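Local coordinates for protein LacI family transcription regulator (Bifidobacterium animalis subsp. lactis, PDB 4O5A) that probably regulates transcription as a LacI-family DNA-binding repressor or activator that responds to a small ligand held in a periplasmic-binding-protein-like domain, at residues A[131-136]-A[152-157]; A[120-125]-A[145-150]; A[242-247]-A[266-271]. All coordinates share one frame; numbering follows the deposited sequence.

How the contacts relate
Contacts 1 and 2 belong to one lobe of the two-lobed core, and contact 3 belongs to the other. Contact 1 pairs two neighbouring strands of the parallel sheet, 132-135 and 156-160. Contact 2 packs helices 116-127 and 143-149 side by side on that sheet. Their centres are about 8 Å apart and they touch, with Trp124 and Met148 resting on Leu133. Along the chain their segments alternate, 120-125, 131-136, 145-150, 152-157. Contact 3 follows later, between helices 233-245 and 258-271, about 45 Å from contact 1 and 46 Å from contact 2, centre to centre. Both lobes thus use helices packed on a sheet, as in periplasmic-binding-protein-like folds.

Contact 1. Residues A[131-136]-A[152-157]; sequences DALLLL and PQMPCL
Three backbone hydrogen bonds join Leu133 and Leu135 to Pro155 and Leu157. Leu133 N donates to Pro155 O at 2.9 Å. Leu157 N donates to Leu133 O at 3.1 Å. Leu135 N donates to Leu157 O at 2.9 Å, and this bond is nearly straight (174°). The bonds set a parallel register, with Leu133 beside Cys156 and Leu134 beside Leu157. Two carbonyls also accept CA-H...O contacts: Ala132 CA lies 3.2 Å from Pro155 O, and Cys156 CA lies close to Leu133 O.

Before the paired strands, the CG-CD edge of the Pro155 ring lies against Asp131 O, both carbons at 3.4 Å. The Asp131 carboxylate is held by Thr68 and by the backbone N of Arg69. Ala132 CB meets Pro155 CB at 3.8 Å.

Leu133 and Met154, a selenomethionine, cross at about a right angle, with Leu133 CD1 3.8 Å from Met154 CG. The bend at chi2 (67°) brings Met154 SE beside Ala132 CA. Leu133 and Cys156 point to one face of the sheet, where Met148 of helix 143-149 touches both. Leu134 and Leu157 point to the other face, where helix 304-320 covers Leu157. Strand 132-135, helix 143-149 and strand 156-160 form a beta-alpha-beta unit of the parallel sheet, the repeating element of a Rossmann-like lobe.

Contact 2. Residues A[120-125]-A[145-150]; sequences ILEDWI and IELMKN
Leu147 packs against Leu121, Glu122 and Ile125, joining two nearly parallel helices on one face of the parallel sheet of a Rossmann-like lobe. The axes of the segments 120-125 and 145-149 run 10° apart and come within 11.3 Å. No hydrogen bond crosses between the segments, so side chains alone bridge the gap.

The apolar contacts centre on Leu147. With CG anti to the backbone N (chi1 176°), Leu147 extends toward helix 116-127, where its CD2 lies 3.7 Å from Leu121 CB. These two side chains pass at a slant. Ile125 and Leu147 instead meet tip to tip, with Ile125 CD1 4.1 Å from Leu147 CG. Ile125 CD1 also lies 4.3 Å from SE of Met148, a selenomethionine. Deeper in, Leu121 touches Leu133 of strand 132-135 and Val74 of strand 70-76, which ties its helix to the sheet.

The remaining contact involves a charged residue through its aliphatic part. Glu122 is exposed, and its chain runs extended beyond CG. The methylene takes the close contact, while the carboxylate lies farther off. Glu122 CG sits 3.7 Å from Leu147 CD1, and Glu122 OE2 is 4.1 Å from the same methyl carbon.

Contact 3. Residues A[242-247]-A[266-271]; sequences RLLSVE and SVASVK
Leu244 and Lys271 meet where the C-terminal parts of helices 233-245 and 258-271 lie side by side, and the closest CA pair, Leu244 and Ala268, is 7.9 Å apart. The helices, linked through strand 252-255, are neighbours in the C-terminal, periplasmic-binding-protein-like lobe. No hydrogen bond crosses the contact.

Leu244 points toward the second helix and carries the apolar packing. Its CD1 reaches Ala268, 4.0 Å from CA and 4.1 Å from CB. A looser contact, 4.4 Å, joins Leu244 CD1 to Val267 CG1.

Lys271 lies alongside Leu244, and the two side chains run in opposite senses. Lys271 CE comes within 3.8 Å of Leu244 CB and 3.7 Å of Leu244 O. The lysine chain then bends at chi4 (60°), which turns NZ out of the line of the chain. Ser245 OG, nearby, is hydrogen-bonded to Lys241 O in its own helix.

On another side of helix 258-271, Ser266 OG hydrogen-bonds to Ala292 O of the second subunit, and Ser269 packs on His294 of that subunit. The chemistry is mainly van der Waals: a buried leucine packs on Ala268 and is flanked by CD and CE of an exposed lysine, whose amino end is probably left toward solvent.

Contact 1. Residues A[131-136]-A[152-157]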
loop_
_atom_site.group_PDB
_atom_site.type_symbol
_atom_site.label_atom_id
_atom_site.label_comp_id
_atom_site.label_asym_id
_atom_site.label_seq_id
_atom_site.Cartn_x
_atom_site.Cartn_y
_atom_site.Cartn_z
ATOM N N ASP A 131 4.533 24.941 -7.702
ATOM C CA ASP A 131 5.631 25.310 -8.590
ATOM C C ASP A 131 5.724 24.393 -9.810
ATOM O O ASP A 131 6.320 24.762 -10.827
ATOM C CB ASP A 131 6.951 25.274 -7.827
ATOM C CG ASP A 131 7.090 26.419 -6.841
ATOM O OD1 ASP A 131 6.265 27.363 -6.892
ATOM O OD2 ASP A 131 8.037 26.376 -6.020
ATOM N N ALA A 132 5.127 23.214 -9.689
ATOM C CA ALA A 132 5.128 22.197 -10.740
ATOM C C ALA A 132 4.073 21.157 -10.436
ATOM O O ALA A 132 3.694 20.974 -9.272
ATOM C CB ALA A 132 6.506 21.538 -10.860
ATOM N N LEU A 133 3.615 20.468 -11.480
ATOM C CA LEU A 133 2.579 19.442 -11.354
ATOM C C LEU A 133 3.132 18.095 -11.786
ATOM O O LEU A 133 3.868 18.003 -12.764
ATOM C CB LEU A 133 1.400 19.771 -12.266
ATOM C CG LEU A 133 0.736 21.125 -12.071
ATOM C CD1 LEU A 133 -0.334 21.336 -13.111
ATOM C CD2 LEU A 133 0.132 21.133 -10.691
ATOM N N LEU A 134 2.761 17.052 -11.061
ATOM C CA LEU A 134 3.159 15.702 -11.403
ATOM C C LEU A 134 1.938 15.014 -12.006
ATOM O O LEU A 134 0.868 15.002 -11.390
ATOM C CB LEU A 134 3.613 14.980 -10.126
ATOM C CG LEU A 134 4.012 13.515 -10.246
ATOM C CD1 LEU A 134 5.184 13.378 -11.198
ATOM C CD2 LEU A 134 4.365 12.959 -8.878
ATOM N N LEU A 135 2.084 14.465 -13.215
ATOM C CA LEU A 135 0.979 13.779 -13.892
ATOM C C LEU A 135 1.193 12.271 -13.924
ATOM O O LEU A 135 2.160 11.784 -14.517
ATOM C CB LEU A 135 0.836 14.282 -15.327
ATOM C CG LEU A 135 0.732 15.792 -15.520
ATOM C CD1 LEU A 135 0.667 16.145 -17.004
ATOM C CD2 LEU A 135 -0.480 16.339 -14.782
ATOM N N LEU A 136 0.285 11.531 -13.296
ATOM C CA LEU A 136 0.375 10.074 -13.292
ATOM C C LEU A 136 -0.765 9.451 -14.085
ATOM O O LEU A 136 -1.785 10.102 -14.345
ATOM C CB LEU A 136 0.354 9.531 -11.861
ATOM C CG LEU A 136 1.349 10.112 -10.856
ATOM C CD1 LEU A 136 1.111 9.505 -9.478
ATOM C CD2 LEU A 136 2.798 9.908 -11.296
ATOM N N PRO A 152 2.084 26.544 -20.682
ATOM C CA PRO A 152 3.496 26.164 -20.547
ATOM C C PRO A 152 4.226 26.944 -19.458
ATOM O O PRO A 152 5.368 26.608 -19.155
ATOM C CB PRO A 152 4.079 26.486 -21.924
ATOM C CG PRO A 152 3.238 27.612 -22.425
ATOM C CD PRO A 152 1.848 27.390 -21.865
ATOM N N GLN A 153 3.585 27.956 -18.879
ATOM C CA GLN A 153 4.183 28.677 -17.754
ATOM C C GLN A 153 4.144 27.857 -16.457
ATOM O O GLN A 153 4.711 28.265 -15.443
ATOM C CB GLN A 153 3.503 30.034 -17.540
ATOM C CG GLN A 153 2.139 29.962 -16.865
ATOM C CD GLN A 153 1.047 29.447 -17.786
ATOM O OE1 GLN A 153 1.271 29.228 -18.977
ATOM N NE2 GLN A 153 -0.146 29.254 -17.234
HETATM N N MSE A 154 3.465 26.712 -16.487
HETATM C CA MSE A 154 3.430 25.809 -15.337
HETATM C C MSE A 154 4.217 24.539 -15.636
HETATM O O MSE A 154 3.796 23.729 -16.466
HETATM C CB MSE A 154 1.985 25.454 -14.951
HETATM C CG MSE A 154 1.863 24.304 -13.953
HETATM SE SE MSE A 154 2.546 24.693 -12.154
HETATM C CE MSE A 154 1.014 25.734 -11.520
ATOM N N PRO A 155 5.373 24.370 -14.970
ATOM C CA PRO A 155 6.172 23.155 -15.152
ATOM C C PRO A 155 5.374 21.902 -14.838
ATOM O O PRO A 155 4.613 21.870 -13.869
ATOM C CB PRO A 155 7.296 23.322 -14.127
ATOM C CG PRO A 155 7.476 24.824 -14.040
ATOM C CD PRO A 155 6.066 25.369 -14.136
ATOM N N CYS A 156 5.537 20.871 -15.659
ATOM C CA CYS A 156 4.963 19.577 -15.328
ATOM C C CYS A 156 5.853 18.444 -15.803
ATOM O O CYS A 156 6.726 18.631 -16.662
ATOM C CB CYS A 156 3.561 19.422 -15.920
ATOM S SG CYS A 156 3.553 19.372 -17.716
ATOM N N LEU A 157 5.611 17.271 -15.235
ATOM C CA LEU A 157 6.321 16.059 -15.601
ATOM C C LEU A 157 5.335 14.909 -15.590
ATOM O O LEU A 157 4.555 14.752 -14.640
ATOM C CB LEU A 157 7.434 15.773 -14.598
ATOM C CG LEU A 157 8.203 14.471 -14.809
ATOM C CD1 LEU A 157 9.202 14.629 -15.938
ATOM C CD2 LEU A 157 8.895 14.057 -13.523
#

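Contact 2. Residues A[120-125]-A[145-150]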
loop_
_atom_site.group_PDB
_atom_site.type_symbol
_atom_site.label_atom_id
_atom_site.label_comp_id
_atom_site.label_asym_id
_atom_site.label_seq_id
_atom_site.Cartn_x
_atom_site.Cartn_y
_atom_site.Cartn_z
ATOM N N ILE A 120 -9.220 20.760 -10.596
ATOM C CA ILE A 120 -8.251 21.084 -9.556
ATOM C C ILE A 120 -6.968 21.653 -10.162
ATOM O O ILE A 120 -6.420 22.642 -9.670
ATOM C CB ILE A 120 -7.933 19.850 -8.691
ATOM C CG1 ILE A 120 -9.186 19.416 -7.922
ATOM C CG2 ILE A 120 -6.778 20.141 -7.738
ATOM C CD1 ILE A 120 -9.089 18.035 -7.295
ATOM N N LEU A 121 -6.508 21.032 -11.245
ATOM C CA LEU A 121 -5.290 21.453 -11.922
ATOM C C LEU A 121 -5.451 22.862 -12.474
ATOM O O LEU A 121 -4.535 23.677 -12.391
ATOM C CB LEU A 121 -4.960 20.483 -13.055
ATOM C CG LEU A 121 -4.541 19.071 -12.649
ATOM C CD1 LEU A 121 -4.244 18.222 -13.880
ATOM C CD2 LEU A 121 -3.345 19.102 -11.706
ATOM N N GLU A 122 -6.624 23.149 -13.030
ATOM C CA GLU A 122 -6.891 24.473 -13.572
ATOM C C GLU A 122 -6.840 25.523 -12.465
ATOM O O GLU A 122 -6.382 26.641 -12.682
ATOM C CB GLU A 122 -8.235 24.493 -14.306
ATOM C CG GLU A 122 -8.212 23.724 -15.623
ATOM C CD GLU A 122 -9.588 23.541 -16.248
ATOM O OE1 GLU A 122 -10.594 23.549 -15.501
ATOM O OE2 GLU A 122 -9.661 23.383 -17.488
ATOM N N ASP A 123 -7.290 25.148 -11.272
ATOM C CA ASP A 123 -7.280 26.062 -10.138
ATOM C C ASP A 123 -5.846 26.352 -9.714
ATOM O O ASP A 123 -5.482 27.502 -9.468
ATOM C CB ASP A 123 -8.087 25.479 -8.972
ATOM C CG ASP A 123 -7.951 26.297 -7.700
ATOM O OD1 ASP A 123 -8.554 27.390 -7.624
ATOM O OD2 ASP A 123 -7.245 25.840 -6.774
ATOM N N TRP A 124 -5.036 25.300 -9.647
ATOM C CA TRP A 124 -3.641 25.423 -9.253
ATOM C C TRP A 124 -2.883 26.301 -10.233
ATOM O O TRP A 124 -2.071 27.131 -9.835
ATOM C CB TRP A 124 -2.999 24.042 -9.166
ATOM C CG TRP A 124 -3.271 23.357 -7.867
ATOM C CD1 TRP A 124 -3.867 23.896 -6.762
ATOM C CD2 TRP A 124 -2.954 21.999 -7.534
ATOM N NE1 TRP A 124 -3.939 22.952 -5.756
ATOM C CE2 TRP A 124 -3.381 21.784 -6.204
ATOM C CE3 TRP A 124 -2.349 20.948 -8.226
ATOM C CZ2 TRP A 124 -3.220 20.555 -5.559
ATOM C CZ3 TRP A 124 -2.195 19.730 -7.585
ATOM C CH2 TRP A 124 -2.630 19.545 -6.265
ATOM N N ILE A 125 -3.178 26.127 -11.514
ATOM C CA ILE A 125 -2.528 26.901 -12.560
ATOM C C ILE A 125 -2.931 28.369 -12.478
ATOM O O ILE A 125 -2.087 29.260 -12.586
ATOM C CB ILE A 125 -2.873 26.342 -13.952
ATOM C CG1 ILE A 125 -2.244 24.954 -14.132
ATOM C CG2 ILE A 125 -2.396 27.282 -15.044
ATOM C CD1 ILE A 125 -2.701 24.225 -15.392
ATOM N N ILE A 145 -2.983 16.526 -21.040
ATOM C CA ILE A 145 -1.912 16.912 -21.952
ATOM C C ILE A 145 -2.246 18.253 -22.593
ATOM O O ILE A 145 -1.423 19.165 -22.602
ATOM C CB ILE A 145 -1.673 15.853 -23.053
ATOM C CG1 ILE A 145 -1.430 14.476 -22.433
ATOM C CG2 ILE A 145 -0.510 16.259 -23.953
ATOM C CD1 ILE A 145 -0.277 14.439 -21.447
ATOM N N GLU A 146 -3.468 18.372 -23.106
ATOM C CA GLU A 146 -3.924 19.609 -23.732
ATOM C C GLU A 146 -3.914 20.776 -22.748
ATOM O O GLU A 146 -3.567 21.899 -23.113
ATOM C CB GLU A 146 -5.323 19.434 -24.332
ATOM N N LEU A 147 -4.301 20.505 -21.503
ATOM C CA LEU A 147 -4.287 21.517 -20.452
ATOM C C LEU A 147 -2.870 22.038 -20.227
ATOM O O LEU A 147 -2.648 23.249 -20.177
ATOM C CB LEU A 147 -4.867 20.951 -19.146
ATOM C CG LEU A 147 -4.845 21.845 -17.902
ATOM C CD1 LEU A 147 -5.634 23.123 -18.138
ATOM C CD2 LEU A 147 -5.389 21.113 -16.680
HETATM N N MSE A 148 -1.911 21.123 -20.107
HETATM C CA MSE A 148 -0.529 21.517 -19.854
HETATM C C MSE A 148 0.063 22.270 -21.039
HETATM O O MSE A 148 0.802 23.239 -20.860
HETATM C CB MSE A 148 0.356 20.309 -19.515
HETATM C CG MSE A 148 -0.007 19.552 -18.252
HETATM SE SE MSE A 148 -0.692 20.653 -16.801
HETATM C CE MSE A 148 0.774 21.901 -16.572
ATOM N N LYS A 149 -0.256 21.824 -22.250
ATOM C CA LYS A 149 0.316 22.436 -23.442
ATOM C C LYS A 149 -0.199 23.859 -23.626
ATOM O O LYS A 149 0.518 24.728 -24.126
ATOM C CB LYS A 149 0.041 21.576 -24.681
ATOM C CG LYS A 149 0.746 20.225 -24.641
ATOM C CD LYS A 149 1.423 19.893 -25.965
ATOM C CE LYS A 149 0.524 19.090 -26.892
ATOM N NZ LYS A 149 1.235 18.720 -28.155
ATOM N N ASN A 150 -1.440 24.094 -23.208
ATOM C CA ASN A 150 -2.031 25.426 -23.259
ATOM C C ASN A 150 -1.577 26.294 -22.083
ATOM O O ASN A 150 -1.884 27.482 -22.023
ATOM C CB ASN A 150 -3.562 25.336 -23.309
ATOM C CG ASN A 150 -4.066 24.560 -24.519
ATOM O OD1 ASN A 150 -3.310 24.262 -25.446
ATOM N ND2 ASN A 150 -5.354 24.234 -24.514
#

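Contact 3. Residues A[242-247]-A[266-271]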
loop_
_atom_site.group_PDB
_atom_site.type_symbol
_atom_site.label_atom_id
_atom_site.label_comp_id
_atom_site.label_asym_id
_atom_site.label_seq_id
_atom_site.Cartn_x
_atom_site.Cartn_y
_atom_site.Cartn_z
ATOM N N ARG A 242 -10.804 -19.712 -15.227
ATOM C CA ARG A 242 -11.123 -19.793 -16.646
ATOM C C ARG A 242 -9.932 -20.302 -17.468
ATOM O O ARG A 242 -10.088 -21.210 -18.282
ATOM C CB ARG A 242 -11.587 -18.434 -17.166
ATOM C CG ARG A 242 -11.844 -18.387 -18.661
ATOM C CD ARG A 242 -12.557 -17.091 -19.014
ATOM N NE ARG A 242 -12.568 -16.803 -20.448
ATOM C CZ ARG A 242 -13.278 -15.820 -20.988
ATOM N NH1 ARG A 242 -14.036 -15.055 -20.214
ATOM N NH2 ARG A 242 -13.250 -15.612 -22.292
ATOM N N LEU A 243 -8.753 -19.731 -17.247
ATOM C CA LEU A 243 -7.552 -20.166 -17.975
ATOM C C LEU A 243 -7.180 -21.621 -17.706
ATOM O O LEU A 243 -6.783 -22.346 -18.621
ATOM C CB LEU A 243 -6.372 -19.255 -17.653
ATOM C CG LEU A 243 -6.538 -17.831 -18.188
ATOM C CD1 LEU A 243 -5.502 -16.921 -17.574
ATOM C CD2 LEU A 243 -6.435 -17.815 -19.716
ATOM N N LEU A 244 -7.323 -22.054 -16.457
ATOM C CA LEU A 244 -6.971 -23.430 -16.101
ATOM C C LEU A 244 -7.992 -24.483 -16.512
ATOM O O LEU A 244 -7.716 -25.683 -16.421
ATOM C CB LEU A 244 -6.673 -23.541 -14.603
ATOM C CG LEU A 244 -5.490 -22.712 -14.104
ATOM C CD1 LEU A 244 -5.290 -22.960 -12.626
ATOM C CD2 LEU A 244 -4.234 -23.079 -14.882
ATOM N N SER A 245 -9.160 -24.038 -16.970
ATOM C CA SER A 245 -10.219 -24.961 -17.346
ATOM C C SER A 245 -10.381 -25.148 -18.856
ATOM O O SER A 245 -11.118 -26.028 -19.290
ATOM C CB SER A 245 -11.548 -24.529 -16.717
ATOM O OG SER A 245 -11.402 -24.373 -15.318
ATOM N N VAL A 246 -9.696 -24.327 -19.650
ATOM C CA VAL A 246 -9.848 -24.368 -21.114
ATOM C C VAL A 246 -8.620 -24.956 -21.822
ATOM O O VAL A 246 -7.543 -24.361 -21.791
ATOM C CB VAL A 246 -10.160 -22.956 -21.697
ATOM C CG1 VAL A 246 -10.171 -22.987 -23.223
ATOM C CG2 VAL A 246 -11.491 -22.430 -21.153
ATOM N N GLU A 247 -8.806 -26.113 -22.465
ATOM C CA GLU A 247 -7.732 -26.822 -23.173
ATOM C C GLU A 247 -7.401 -26.172 -24.522
ATOM O O GLU A 247 -8.305 -25.752 -25.246
ATOM C CB GLU A 247 -8.112 -28.296 -23.386
ATOM N N SER A 266 -3.369 -19.327 -5.412
ATOM C CA SER A 266 -4.278 -20.016 -4.497
ATOM C C SER A 266 -5.319 -20.836 -5.262
ATOM O O SER A 266 -5.643 -21.959 -4.868
ATOM C CB SER A 266 -4.945 -19.024 -3.535
ATOM O OG SER A 266 -3.955 -18.352 -2.761
ATOM N N VAL A 267 -5.829 -20.285 -6.360
ATOM C CA VAL A 267 -6.752 -21.031 -7.224
ATOM C C VAL A 267 -6.104 -22.304 -7.748
ATOM O O VAL A 267 -6.713 -23.372 -7.710
ATOM C CB VAL A 267 -7.250 -20.171 -8.428
ATOM C CG1 VAL A 267 -7.802 -21.068 -9.553
ATOM C CG2 VAL A 267 -8.330 -19.197 -7.965
ATOM N N ALA A 268 -4.879 -22.188 -8.243
ATOM C CA ALA A 268 -4.178 -23.361 -8.760
ATOM C C ALA A 268 -4.026 -24.421 -7.662
ATOM O O ALA A 268 -4.273 -25.605 -7.889
ATOM C CB ALA A 268 -2.828 -22.969 -9.329
ATOM N N SER A 269 -3.649 -23.990 -6.459
ATOM C CA SER A 269 -3.452 -24.939 -5.364
ATOM C C SER A 269 -4.732 -25.662 -5.017
ATOM O O SER A 269 -4.721 -26.874 -4.831
ATOM C CB SER A 269 -2.880 -24.259 -4.119
ATOM O OG SER A 269 -1.594 -23.728 -4.410
ATOM N N VAL A 270 -5.836 -24.926 -4.918
ATOM C CA VAL A 270 -7.118 -25.549 -4.585
ATOM C C VAL A 270 -7.487 -26.557 -5.671
ATOM O O VAL A 270 -8.051 -27.620 -5.399
ATOM C CB VAL A 270 -8.220 -24.473 -4.443
ATOM C CG1 VAL A 270 -9.609 -25.100 -4.392
ATOM C CG2 VAL A 270 -7.961 -23.613 -3.218
ATOM N N LYS A 271 -7.113 -26.240 -6.904
ATOM C CA LYS A 271 -7.455 -27.075 -8.061
ATOM C C LYS A 271 -6.522 -28.291 -8.198
ATOM O O LYS A 271 -6.812 -29.216 -8.950
ATOM C CB LYS A 271 -7.404 -26.213 -9.330
ATOM C CG LYS A 271 -8.204 -26.712 -10.530
ATOM C CD LYS A 271 -8.266 -25.602 -11.603
ATOM C CE LYS A 271 -8.913 -26.066 -12.903
ATOM N NZ LYS A 271 -10.312 -26.529 -12.711
#